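Local coordinates for hypothetical peroxiredoxin protein (Sinorhizobium meliloti, PDB 3UMA) that probably reduces hydrogen peroxide and organic hydroperoxides to water and alcohols at the expense of glutathione, as a thiol-specific peroxidase of the Prx5 subfamily, at residues E51-G56 / D94-A99; R58-A63 / P78-N83; L74-G79 / G170-S175; L88-D93 / A179-L184; Y151-L154 / V159-A162. All blocks are in the same frame, centred on the assembly; numbering follows the deposited sequence.

In the fold
The five contacts illustrate how a thioredoxin-type sheet is clothed. Interactions 2 and 3 share P78 and G79 on helix 70-82, which also carries C72, the predicted peroxidatic cysteine; the side chains of F62 and H76 lie about 7 Å and 5 Å from that of C72. Interaction 1 lies on the other side of the chain's centre from interaction 3, their centres about 19 Å apart, yet the sheet ties it to interaction 2 by A96 O and F62 N, 2.9 Å apart. Interaction 5 continues the same sheet beyond strand 58-64, where L61 O meets M153 N at 2.8 Å. The terminal helix of interaction 4 lies against interaction 5, with L184 CD2 3.9 Å from L154 CD2.

Interaction 1. Residues E51-G56 / D94-A99; sequences ELLFKG and DIAVVA
L53 reaches from the short helix 50-54 to strand 94-99 and sets one methyl on each of two alternate strand residues, D94 and A96. The firm half of the contact is apolar: L53 CD2 lies 4.2 Å from A96 CB, and both residues are buried, with L122 of the adjoining strand touching each of them. The leucine reaches this spot because its CG stands anti to the backbone N (chi1 -171°), where it also rests over the face of the F54 ring within its own helix. In the thioredoxin fold of peroxiredoxins strand 94-99 is an inner strand, flanked here by strands 58-64 and 120-123, and A96 and D94 turn their side chains to the face on which helix 50-54 lies. The looser half is at D94, which is partly exposed. L53 CD1 passes 4.0 Å from D94 OD2, the two side chains meeting at about a right angle in a contact without a hydrogen bond. That oxygen is instead hydrogen-bonded to NE2 of H120, while D94 OD1 makes a weak bond of 3.2 Å with I95 N. Farther from the strand, E51 on the helix and K55 just after it are exposed.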
# COMPACT_ATOMS: atom_id res chain seq x y z
N GLU A 51 -4.37 -9.73 9.98
CA GLU A 51 -5.40 -10.77 10.06
C GLU A 51 -6.75 -10.24 9.62
O GLU A 51 -7.37 -10.79 8.71
CB GLU A 51 -5.49 -11.35 11.47
CG GLU A 51 -6.53 -12.46 11.62
CD GLU A 51 -6.49 -13.08 13.00
OE1 GLU A 51 -7.29 -12.62 13.86
OE2 GLU A 51 -5.64 -13.97 13.24
N LEU A 52 -7.19 -9.15 10.25
CA LEU A 52 -8.45 -8.50 9.92
C LEU A 52 -8.51 -8.04 8.46
O LEU A 52 -9.57 -8.09 7.82
CB LEU A 52 -8.70 -7.29 10.84
CG LEU A 52 -9.83 -6.35 10.39
CD1 LEU A 52 -11.23 -7.01 10.51
CD2 LEU A 52 -9.80 -4.98 11.10
N LEU A 53 -7.38 -7.56 7.95
CA LEU A 53 -7.35 -7.02 6.60
C LEU A 53 -7.39 -8.13 5.56
O LEU A 53 -8.15 -8.05 4.61
CB LEU A 53 -6.11 -6.13 6.39
CG LEU A 53 -6.12 -5.36 5.07
CD1 LEU A 53 -7.41 -4.53 4.90
CD2 LEU A 53 -4.88 -4.48 4.97
N PHE A 54 -6.58 -9.15 5.76
CA PHE A 54 -6.32 -10.12 4.70
C PHE A 54 -7.02 -11.49 4.80
O PHE A 54 -7.25 -12.15 3.78
CB PHE A 54 -4.80 -10.33 4.56
CG PHE A 54 -4.06 -9.10 4.15
CD1 PHE A 54 -4.13 -8.63 2.84
CD2 PHE A 54 -3.30 -8.39 5.08
CE1 PHE A 54 -3.44 -7.49 2.45
CE2 PHE A 54 -2.61 -7.22 4.69
CZ PHE A 54 -2.69 -6.78 3.38
N LYS A 55 -7.34 -11.94 6.01
CA LYS A 55 -7.75 -13.33 6.17
C LYS A 55 -9.12 -13.62 5.60
O LYS A 55 -10.07 -12.89 5.85
CB LYS A 55 -7.64 -13.80 7.63
CG LYS A 55 -6.20 -14.00 8.15
CD LYS A 55 -5.22 -14.56 7.11
CE LYS A 55 -4.46 -15.77 7.66
NZ LYS A 55 -3.18 -16.03 6.93
N GLY A 56 -9.19 -14.67 4.79
CA GLY A 56 -10.43 -15.08 4.14
C GLY A 56 -10.81 -14.08 3.07
O GLY A 56 -11.98 -14.03 2.67
N ASP A 94 -11.31 -5.88 -0.85
CA ASP A 94 -10.83 -4.62 -0.26
C ASP A 94 -9.62 -4.03 -0.99
O ASP A 94 -8.86 -4.75 -1.63
CB ASP A 94 -10.45 -4.86 1.21
CG ASP A 94 -11.00 -3.80 2.15
OD1 ASP A 94 -11.33 -2.66 1.69
OD2 ASP A 94 -11.10 -4.10 3.36
N ILE A 95 -9.44 -2.72 -0.88
CA ILE A 95 -8.24 -2.07 -1.39
C ILE A 95 -7.60 -1.24 -0.28
O ILE A 95 -8.31 -0.51 0.44
CB ILE A 95 -8.52 -1.19 -2.62
CG1 ILE A 95 -9.29 -1.97 -3.70
CG2 ILE A 95 -7.20 -0.62 -3.20
CD1 ILE A 95 -9.92 -1.09 -4.78
N ALA A 96 -6.28 -1.36 -0.16
CA ALA A 96 -5.52 -0.60 0.83
C ALA A 96 -4.28 0.02 0.23
O ALA A 96 -3.62 -0.59 -0.60
CB ALA A 96 -5.11 -1.49 1.98
N VAL A 97 -3.98 1.25 0.65
CA VAL A 97 -2.68 1.86 0.44
C VAL A 97 -1.94 1.93 1.78
O VAL A 97 -2.55 2.20 2.81
CB VAL A 97 -2.80 3.29 -0.21
CG1 VAL A 97 -3.63 4.25 0.67
CG2 VAL A 97 -1.41 3.89 -0.57
N VAL A 98 -0.65 1.64 1.76
CA VAL A 98 0.18 1.73 2.95
C VAL A 98 1.33 2.68 2.66
O VAL A 98 1.86 2.71 1.54
CB VAL A 98 0.70 0.34 3.40
CG1 VAL A 98 1.53 -0.34 2.34
CG2 VAL A 98 1.51 0.42 4.73
N ALA A 99 1.73 3.46 3.67
CA ALA A 99 2.91 4.36 3.55
C ALA A 99 3.59 4.51 4.89
O ALA A 99 2.94 4.40 5.94
CB ALA A 99 2.50 5.71 3.06

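Interaction 2. Residues R58-A63 / P78-N83; sequences RVVLFA and PGYLEN
Next to Y80, whose ring stacks on F62, G79 offers a carbonyl oxygen that N83 grips twice. N83 N and N83 ND2 each lie 3.0 Å from G79 O, the two donors coming from opposite faces of the carbonyl plane. This double hold closes the C-terminal turn of helix 70-82, which in the thioredoxin fold packs against the central sheet and in this peroxiredoxin carries the predicted active-site C72. The contact proper is an offset stack. The F62 and Y80 rings lie with centroids 3.9 Å apart and planes only 12° from parallel, each with an atom of the other over its centre: Y80 CD2 above F62, and F62 CD1 above Y80. F62 can offer its face because its CG sits between the backbone N and the carbonyl carbon (chi1 64°). The two side chains come from strand and helix in opposing directions, and their rings overlap where they pass. V60, two residues earlier on the strand, adds its CG1 against Y80 CE1. Beyond the stack the phenol hydroxyl is hydrogen-bonded to the carbonyl oxygen of S175, in the loop before the last helix, and A177 and M180 (a selenomethionine) of helix 177-183 also touch the tyrosine side chain. An alanine in place of Y80 is likely to strip F62 of the ring over its face and leave S175 O without this donor. The closest approach across the stack is 3.4 Å, from F62 CE1 to Y80 CG.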
# COMPACT_ATOMS: atom_id res chain seq x y z
N ARG A 58 -9.61 -11.46 -0.57
CA ARG A 58 -8.77 -11.18 -1.72
C ARG A 58 -8.58 -9.67 -1.69
O ARG A 58 -9.54 -8.93 -1.88
CB ARG A 58 -9.48 -11.61 -3.02
CG ARG A 58 -8.57 -11.75 -4.23
CD ARG A 58 -9.13 -12.82 -5.22
NE ARG A 58 -8.33 -12.94 -6.44
CZ ARG A 58 -8.70 -12.47 -7.64
NH1 ARG A 58 -9.85 -11.85 -7.79
NH2 ARG A 58 -7.91 -12.64 -8.69
N VAL A 59 -7.35 -9.24 -1.44
CA VAL A 59 -7.07 -7.82 -1.20
C VAL A 59 -6.01 -7.25 -2.17
O VAL A 59 -5.01 -7.89 -2.45
CB VAL A 59 -6.64 -7.59 0.28
CG1 VAL A 59 -6.31 -6.12 0.56
CG2 VAL A 59 -7.74 -8.07 1.25
N VAL A 60 -6.26 -6.06 -2.69
CA VAL A 60 -5.25 -5.33 -3.45
C VAL A 60 -4.55 -4.37 -2.50
O VAL A 60 -5.20 -3.50 -1.94
CB VAL A 60 -5.87 -4.56 -4.63
CG1 VAL A 60 -4.88 -3.51 -5.19
CG2 VAL A 60 -6.28 -5.53 -5.72
N LEU A 61 -3.25 -4.58 -2.28
CA LEU A 61 -2.45 -3.68 -1.46
C LEU A 61 -1.47 -2.94 -2.34
O LEU A 61 -0.70 -3.57 -3.07
CB LEU A 61 -1.66 -4.45 -0.39
CG LEU A 61 -0.71 -3.62 0.50
CD1 LEU A 61 -1.47 -2.63 1.39
CD2 LEU A 61 0.17 -4.50 1.36
N PHE A 62 -1.47 -1.61 -2.28
CA PHE A 62 -0.35 -0.89 -2.87
C PHE A 62 0.38 -0.00 -1.87
O PHE A 62 -0.24 0.58 -0.99
CB PHE A 62 -0.73 -0.14 -4.17
CG PHE A 62 -1.73 0.97 -3.97
CD1 PHE A 62 -3.08 0.69 -3.74
CD2 PHE A 62 -1.34 2.29 -4.10
CE1 PHE A 62 -4.00 1.71 -3.58
CE2 PHE A 62 -2.27 3.34 -3.97
CZ PHE A 62 -3.60 3.05 -3.71
N ALA A 63 1.70 0.08 -2.02
CA ALA A 63 2.53 0.91 -1.14
C ALA A 63 3.09 2.11 -1.88
O ALA A 63 3.46 2.02 -3.06
CB ALA A 63 3.64 0.11 -0.54
N PRO A 78 -4.54 8.25 -7.30
CA PRO A 78 -5.72 8.54 -8.13
C PRO A 78 -6.08 7.39 -9.05
O PRO A 78 -7.26 7.18 -9.30
CB PRO A 78 -5.30 9.77 -8.94
CG PRO A 78 -4.29 10.43 -8.09
CD PRO A 78 -3.53 9.32 -7.40
N GLY A 79 -5.09 6.65 -9.54
CA GLY A 79 -5.34 5.49 -10.40
C GLY A 79 -6.20 4.44 -9.70
O GLY A 79 -7.15 3.92 -10.29
N TYR A 80 -5.86 4.11 -8.46
CA TYR A 80 -6.69 3.20 -7.68
C TYR A 80 -8.05 3.77 -7.32
O TYR A 80 -9.03 3.03 -7.31
CB TYR A 80 -5.96 2.65 -6.45
CG TYR A 80 -4.93 1.62 -6.84
CD1 TYR A 80 -5.29 0.28 -7.00
CD2 TYR A 80 -3.62 1.99 -7.13
CE1 TYR A 80 -4.36 -0.66 -7.40
CE2 TYR A 80 -2.70 1.07 -7.53
CZ TYR A 80 -3.07 -0.26 -7.66
OH TYR A 80 -2.14 -1.19 -8.07
N LEU A 81 -8.14 5.07 -7.05
CA LEU A 81 -9.45 5.68 -6.77
C LEU A 81 -10.32 5.71 -8.03
O LEU A 81 -11.52 5.46 -7.96
CB LEU A 81 -9.32 7.08 -6.17
CG LEU A 81 -8.54 7.17 -4.84
CD1 LEU A 81 -8.50 8.58 -4.32
CD2 LEU A 81 -9.13 6.23 -3.79
N GLU A 82 -9.71 5.99 -9.18
CA GLU A 82 -10.45 6.03 -10.45
C GLU A 82 -10.89 4.62 -10.87
O GLU A 82 -11.96 4.45 -11.43
CB GLU A 82 -9.66 6.77 -11.55
CG GLU A 82 -8.66 7.83 -10.97
CD GLU A 82 -8.60 9.20 -11.67
OE1 GLU A 82 -8.04 9.30 -12.79
OE2 GLU A 82 -9.04 10.20 -11.06
N ASN A 83 -10.08 3.60 -10.56
CA ASN A 83 -10.39 2.21 -10.93
C ASN A 83 -11.01 1.32 -9.80
O ASN A 83 -11.14 0.11 -9.97
CB ASN A 83 -9.14 1.53 -11.53
CG ASN A 83 -8.77 2.07 -12.93
OD1 ASN A 83 -9.46 1.79 -13.91
ND2 ASN A 83 -7.67 2.83 -13.02

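Interaction 3. Residues L74-G79 / G170-S175; sequences LNHLPG and GQATAS
H76 and N75 meet the loop 170-175 through S175 and A172, joining helix 70-82 to the segment that leads into helix 177-183 of the thioredoxin fold. The place matters, since the H76 side chain is about 5 Å from that of C72, the predicted site of the sulfenic acid intermediate. Polar links come first. A water donates to N75 OD1 at 2.9 Å and to A172 O at 2.7 Å, bridging helix and loop on the more exposed side of the contact. No direct hydrogen bond crosses between the segments. Next is methyl packing: A172 CB rests 4.3 Å from H76 CB, and it also lies 3.8 Å from the amide oxygen N75 OD1. The third kind is an edge approach. A chi1 of -162° places CG far from the main-chain N and swings the imidazole toward S175, CE1 leading, so that S175 O stands at the ring's edge, in its plane. The other polar group of this serine, OG, is hydrogen-bonded to E166 and passes 3.4 Å from H76 CE1. Elsewhere the imidazole packs edge-to-face with F62, while its ND1 is buried with no partner in the model. A leucine here has no imidazole edge, which would probably leave the F62 ring without its edge-to-face partner and S175 O without the C-H that now points at it. That carbonyl is the nearest neighbour of the ring among the loop atoms, with S175 O 2.9 Å from H76 CE1.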
# COMPACT_ATOMS: atom_id res chain seq x y z
N LEU A 74 -0.52 12.33 -7.46
CA LEU A 74 -1.04 12.75 -8.77
C LEU A 74 -1.28 11.57 -9.69
O LEU A 74 -2.06 11.67 -10.64
CB LEU A 74 -0.07 13.71 -9.46
CG LEU A 74 0.17 15.07 -8.80
CD1 LEU A 74 1.41 15.72 -9.43
CD2 LEU A 74 -1.06 15.97 -8.97
N ASN A 75 -0.61 10.46 -9.40
CA ASN A 75 -0.53 9.33 -10.31
C ASN A 75 -0.99 8.01 -9.64
O ASN A 75 -2.01 7.46 -10.02
CB ASN A 75 0.94 9.24 -10.76
CG ASN A 75 1.14 8.39 -11.98
OD1 ASN A 75 0.65 7.27 -12.07
ND2 ASN A 75 1.89 8.92 -12.95
N HIS A 76 -0.24 7.52 -8.65
CA HIS A 76 -0.41 6.17 -8.12
C HIS A 76 -1.78 6.01 -7.44
O HIS A 76 -2.60 5.20 -7.85
CB HIS A 76 0.78 5.83 -7.21
CG HIS A 76 0.97 4.36 -6.93
ND1 HIS A 76 0.41 3.36 -7.69
CD2 HIS A 76 1.72 3.74 -5.99
CE1 HIS A 76 0.79 2.18 -7.22
NE2 HIS A 76 1.59 2.38 -6.19
N LEU A 77 -2.06 6.84 -6.44
CA LEU A 77 -3.33 6.78 -5.71
C LEU A 77 -4.56 7.11 -6.55
O LEU A 77 -5.54 6.36 -6.52
CB LEU A 77 -3.29 7.67 -4.46
CG LEU A 77 -4.60 7.84 -3.68
CD1 LEU A 77 -5.00 6.50 -3.06
CD2 LEU A 77 -4.46 8.93 -2.61
N PRO A 78 -4.54 8.25 -7.30
CA PRO A 78 -5.72 8.54 -8.13
C PRO A 78 -6.08 7.39 -9.05
O PRO A 78 -7.26 7.18 -9.30
CB PRO A 78 -5.30 9.77 -8.94
CG PRO A 78 -4.29 10.43 -8.09
CD PRO A 78 -3.53 9.32 -7.40
N GLY A 79 -5.09 6.65 -9.54
CA GLY A 79 -5.34 5.49 -10.40
C GLY A 79 -6.20 4.44 -9.70
O GLY A 79 -7.15 3.92 -10.29
N GLY A 170 9.87 6.99 -8.96
CA GLY A 170 9.20 7.94 -9.85
C GLY A 170 8.39 7.28 -10.95
O GLY A 170 7.79 7.95 -11.78
N GLN A 171 8.39 5.95 -10.96
CA GLN A 171 7.58 5.18 -11.90
C GLN A 171 6.44 4.52 -11.15
O GLN A 171 6.60 4.13 -9.97
CB GLN A 171 8.45 4.16 -12.63
CG GLN A 171 9.57 4.88 -13.44
CD GLN A 171 10.36 3.98 -14.38
OE1 GLN A 171 9.97 2.85 -14.67
NE2 GLN A 171 11.50 4.49 -14.86
N ALA A 172 5.29 4.39 -11.82
CA ALA A 172 4.08 3.84 -11.24
C ALA A 172 3.22 3.08 -12.26
O ALA A 172 1.99 3.11 -12.18
CB ALA A 172 3.27 4.95 -10.56
N THR A 173 3.84 2.39 -13.20
CA THR A 173 3.07 1.68 -14.22
C THR A 173 2.82 0.22 -13.84
O THR A 173 1.67 -0.17 -13.66
CB THR A 173 3.71 1.83 -15.63
OG1 THR A 173 3.70 3.21 -16.00
CG2 THR A 173 2.95 1.03 -16.66
N ALA A 174 3.89 -0.55 -13.71
CA ALA A 174 3.80 -1.94 -13.25
C ALA A 174 2.96 -2.09 -11.96
O ALA A 174 2.18 -3.04 -11.82
CB ALA A 174 5.23 -2.55 -13.07
N SER A 175 3.08 -1.11 -11.05
CA SER A 175 2.34 -1.13 -9.78
C SER A 175 1.03 -0.34 -9.80
O SER A 175 0.34 -0.25 -8.80
CB SER A 175 3.26 -0.65 -8.63
OG SER A 175 3.53 0.74 -8.74
O HOH W 1 -0.16 4.61 -11.42

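Interaction 4. Residues L88-D93 / A179-L184; sequences LARGVD and AMLELL
This is a mainly apolar contact at the edge of the molecule, where the C-terminal residue L184 tucks against R90 and V92 in the loop between helix 84-88 and strand 94-99. L184 and R90 share most of it. L184 CB lies 3.8 Å from R90 CD, and the isobutyl group continues inward until L184 CD1 comes 3.8 Å from V92 CG2. The two branched side chains of L184 and V92 meet at roughly a right angle, and I87 of the preceding helix touches both. The setting is plain in terms of the thioredoxin fold: strand 58-64, helices 70-82 and 84-88 and strand 94-99 make a beta-alpha-beta crossover, and helix 177-183 is the final helix, lying on the same face of the sheet as the crossover helices. The loop 88-93 is thus the return of the crossover, and the end of the last helix closes over it. R90 serves here through its aliphatic part. Its chain is extended from CG to NE, so that CD runs past L184 CB and faces L181, whose CD2 is 4.4 Å away. The guanidinium group remains near the main chain at the C-terminus, with NH1 4.1 Å from L184 O, too far for a hydrogen bond but near enough that its positive charge would probably favour the negative chain end. On the loop side, the carbonyl oxygens of R90 and G91 receive weak hydrogen bonds from NH1 of R58, and G91 takes a positive phi of 82° where the loop turns.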
# COMPACT_ATOMS: atom_id res chain seq x y z
N LEU A 88 -13.05 -3.82 -7.49
CA LEU A 88 -13.93 -4.55 -6.58
C LEU A 88 -14.87 -5.51 -7.32
O LEU A 88 -15.21 -6.57 -6.78
CB LEU A 88 -14.74 -3.59 -5.69
CG LEU A 88 -13.93 -2.68 -4.75
CD1 LEU A 88 -14.84 -1.74 -3.97
CD2 LEU A 88 -13.03 -3.48 -3.79
N ALA A 89 -15.25 -5.16 -8.55
CA ALA A 89 -16.16 -6.00 -9.33
C ALA A 89 -15.46 -7.22 -9.92
O ALA A 89 -16.11 -8.07 -10.53
CB ALA A 89 -16.85 -5.20 -10.43
N ARG A 90 -14.15 -7.31 -9.74
CA ARG A 90 -13.43 -8.49 -10.22
C ARG A 90 -13.00 -9.45 -9.12
O ARG A 90 -11.96 -10.10 -9.23
CB ARG A 90 -12.24 -8.09 -11.11
CG ARG A 90 -12.64 -7.73 -12.54
CD ARG A 90 -11.45 -7.89 -13.49
NE ARG A 90 -11.85 -8.19 -14.86
CZ ARG A 90 -12.11 -9.42 -15.33
NH1 ARG A 90 -12.02 -10.48 -14.54
NH2 ARG A 90 -12.47 -9.58 -16.60
N GLY A 91 -13.81 -9.56 -8.08
CA GLY A 91 -13.55 -10.55 -7.03
C GLY A 91 -12.54 -10.09 -5.99
O GLY A 91 -11.79 -10.89 -5.42
N VAL A 92 -12.51 -8.79 -5.74
CA VAL A 92 -11.61 -8.23 -4.76
C VAL A 92 -12.48 -7.67 -3.66
O VAL A 92 -13.40 -6.89 -3.92
CB VAL A 92 -10.74 -7.10 -5.38
CG1 VAL A 92 -10.06 -6.27 -4.30
CG2 VAL A 92 -9.72 -7.69 -6.36
N ASP A 93 -12.18 -8.06 -2.42
CA ASP A 93 -12.99 -7.60 -1.29
C ASP A 93 -12.61 -6.21 -0.80
O ASP A 93 -13.49 -5.45 -0.37
CB ASP A 93 -12.89 -8.59 -0.14
CG ASP A 93 -13.29 -9.98 -0.55
OD1 ASP A 93 -14.41 -10.13 -1.08
OD2 ASP A 93 -12.49 -10.92 -0.36
N ALA A 179 -2.61 -1.62 -14.55
CA ALA A 179 -1.90 -2.91 -14.59
C ALA A 179 -2.51 -3.99 -13.66
O ALA A 179 -2.59 -5.18 -14.03
CB ALA A 179 -0.41 -2.74 -14.30
N MSE A 180 -2.95 -3.58 -12.48
CA MSE A 180 -3.60 -4.52 -11.56
C MSE A 180 -4.87 -5.11 -12.19
O MSE A 180 -5.05 -6.33 -12.17
CB MSE A 180 -3.91 -3.85 -10.20
CG MSE A 180 -4.58 -4.78 -9.18
SE MSE A 180 -3.54 -6.39 -8.83
CE MSE A 180 -2.00 -5.62 -7.86
N LEU A 181 -5.73 -4.25 -12.73
CA LEU A 181 -6.96 -4.70 -13.42
C LEU A 181 -6.71 -5.78 -14.47
O LEU A 181 -7.51 -6.70 -14.60
CB LEU A 181 -7.69 -3.53 -14.08
CG LEU A 181 -8.79 -2.81 -13.31
CD1 LEU A 181 -9.17 -1.53 -14.07
CD2 LEU A 181 -10.02 -3.70 -13.09
N GLU A 182 -5.60 -5.66 -15.20
CA GLU A 182 -5.19 -6.68 -16.17
C GLU A 182 -4.83 -8.02 -15.53
O GLU A 182 -4.88 -9.06 -16.20
CB GLU A 182 -4.01 -6.19 -17.01
CG GLU A 182 -4.41 -5.20 -18.11
CD GLU A 182 -3.26 -4.89 -19.07
OE1 GLU A 182 -2.12 -5.40 -18.85
OE2 GLU A 182 -3.49 -4.13 -20.04
N LEU A 183 -4.46 -8.00 -14.25
CA LEU A 183 -4.04 -9.21 -13.56
C LEU A 183 -5.21 -9.96 -12.97
O LEU A 183 -5.11 -11.16 -12.71
CB LEU A 183 -3.05 -8.90 -12.44
CG LEU A 183 -1.66 -8.47 -12.87
CD1 LEU A 183 -0.86 -7.98 -11.68
CD2 LEU A 183 -0.95 -9.64 -13.58
N LEU A 184 -6.32 -9.25 -12.75
CA LEU A 184 -7.50 -9.83 -12.12
C LEU A 184 -8.34 -10.58 -13.15
O LEU A 184 -8.36 -11.82 -13.15
CB LEU A 184 -8.34 -8.74 -11.45
CG LEU A 184 -7.68 -7.81 -10.43
CD1 LEU A 184 -8.67 -6.79 -9.92
CD2 LEU A 184 -7.06 -8.57 -9.27

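Interaction 5. Residues Y151-L154 / V159-A162; sequences YSML and VVKA
L154 pairs with two successive residues, K161 and A162, in a classic beta bulge of the antiparallel hairpin 147-156/159-165, and the short strand segments meet at 107° rather than near 180°. The carbonyl oxygen of L154 accepts K161 N at 2.8 Å, nearly along the C=O axis, and A162 N more weakly at 3.4 Å. In return L154 N donates to A162 O at 2.8 Å, though this donor is tilted 29° from the carbonyl plane. The same oxygen also receives a close CA-H contact, with M153 CA 3.0 Å away. Of the side chains, L154 and A162 project to one face, where their CB atoms lie 3.9 Å apart. A first torsion of 179° turns the L154 methyls away from A162 and toward L184 at the end of the last helix. The opposite flank is looser: M153, a selenomethionine bent at its last torsion, brings SE to 4.2 Å from V160 CG2. K161 is the exposed residue of the group, its CB near L154 O and its ammonium group turned out from the hairpin. On its other edge strand 147-156 lies antiparallel to strand 58-64, with M153 bonded through the backbone to L61 and Y151 to A63, while V160 is bonded through the backbone to G29 and D30 in the N-terminal segment and helix 177-183 ends against the face that carries L154.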
# COMPACT_ATOMS: atom_id res chain seq x y z
N TYR A 151 5.08 -0.40 -4.77
CA TYR A 151 4.72 -1.75 -5.22
C TYR A 151 3.21 -1.89 -5.16
O TYR A 151 2.52 -1.07 -4.55
CB TYR A 151 5.43 -2.87 -4.41
CG TYR A 151 5.06 -2.95 -2.93
CD1 TYR A 151 3.81 -3.45 -2.51
CD2 TYR A 151 5.96 -2.52 -1.94
CE1 TYR A 151 3.46 -3.52 -1.15
CE2 TYR A 151 5.63 -2.59 -0.57
CZ TYR A 151 4.37 -3.09 -0.19
OH TYR A 151 4.02 -3.14 1.15
N SER A 152 2.69 -2.91 -5.84
CA SER A 152 1.32 -3.35 -5.62
C SER A 152 1.35 -4.87 -5.50
O SER A 152 2.27 -5.54 -6.00
CB SER A 152 0.39 -2.93 -6.76
OG SER A 152 0.70 -3.68 -7.91
N MSE A 153 0.37 -5.42 -4.81
CA MSE A 153 0.32 -6.86 -4.69
C MSE A 153 -1.12 -7.31 -4.58
O MSE A 153 -1.96 -6.58 -4.07
CB MSE A 153 1.18 -7.38 -3.52
CG MSE A 153 0.87 -6.77 -2.19
SE MSE A 153 1.87 -7.61 -0.73
CE MSE A 153 3.71 -7.06 -1.03
N LEU A 154 -1.40 -8.48 -5.13
CA LEU A 154 -2.68 -9.16 -4.90
C LEU A 154 -2.46 -10.21 -3.82
O LEU A 154 -1.57 -11.06 -3.91
CB LEU A 154 -3.21 -9.79 -6.20
CG LEU A 154 -4.54 -10.57 -6.14
CD1 LEU A 154 -5.68 -9.67 -5.69
CD2 LEU A 154 -4.84 -11.20 -7.51
N VAL A 159 -1.91 -14.50 1.48
CA VAL A 159 -0.81 -15.04 0.66
C VAL A 159 -0.60 -14.19 -0.61
O VAL A 159 -1.56 -13.87 -1.31
CB VAL A 159 -1.06 -16.54 0.27
CG1 VAL A 159 -0.00 -17.04 -0.72
CG2 VAL A 159 -1.08 -17.46 1.52
N VAL A 160 0.66 -13.85 -0.89
CA VAL A 160 1.01 -13.03 -2.06
C VAL A 160 0.85 -13.82 -3.37
O VAL A 160 1.57 -14.77 -3.62
CB VAL A 160 2.46 -12.48 -2.00
CG1 VAL A 160 2.76 -11.60 -3.23
CG2 VAL A 160 2.69 -11.69 -0.71
N LYS A 161 -0.10 -13.40 -4.19
CA LYS A 161 -0.39 -14.06 -5.46
C LYS A 161 0.16 -13.32 -6.67
O LYS A 161 0.49 -13.93 -7.67
CB LYS A 161 -1.91 -14.27 -5.61
CG LYS A 161 -2.49 -15.27 -4.61
CD LYS A 161 -1.83 -16.66 -4.73
CE LYS A 161 -2.46 -17.68 -3.76
NZ LYS A 161 -1.81 -19.03 -3.91
N ALA A 162 0.25 -11.99 -6.57
CA ALA A 162 0.86 -11.17 -7.61
C ALA A 162 1.59 -10.02 -6.93
O ALA A 162 1.11 -9.48 -5.94
CB ALA A 162 -0.18 -10.65 -8.57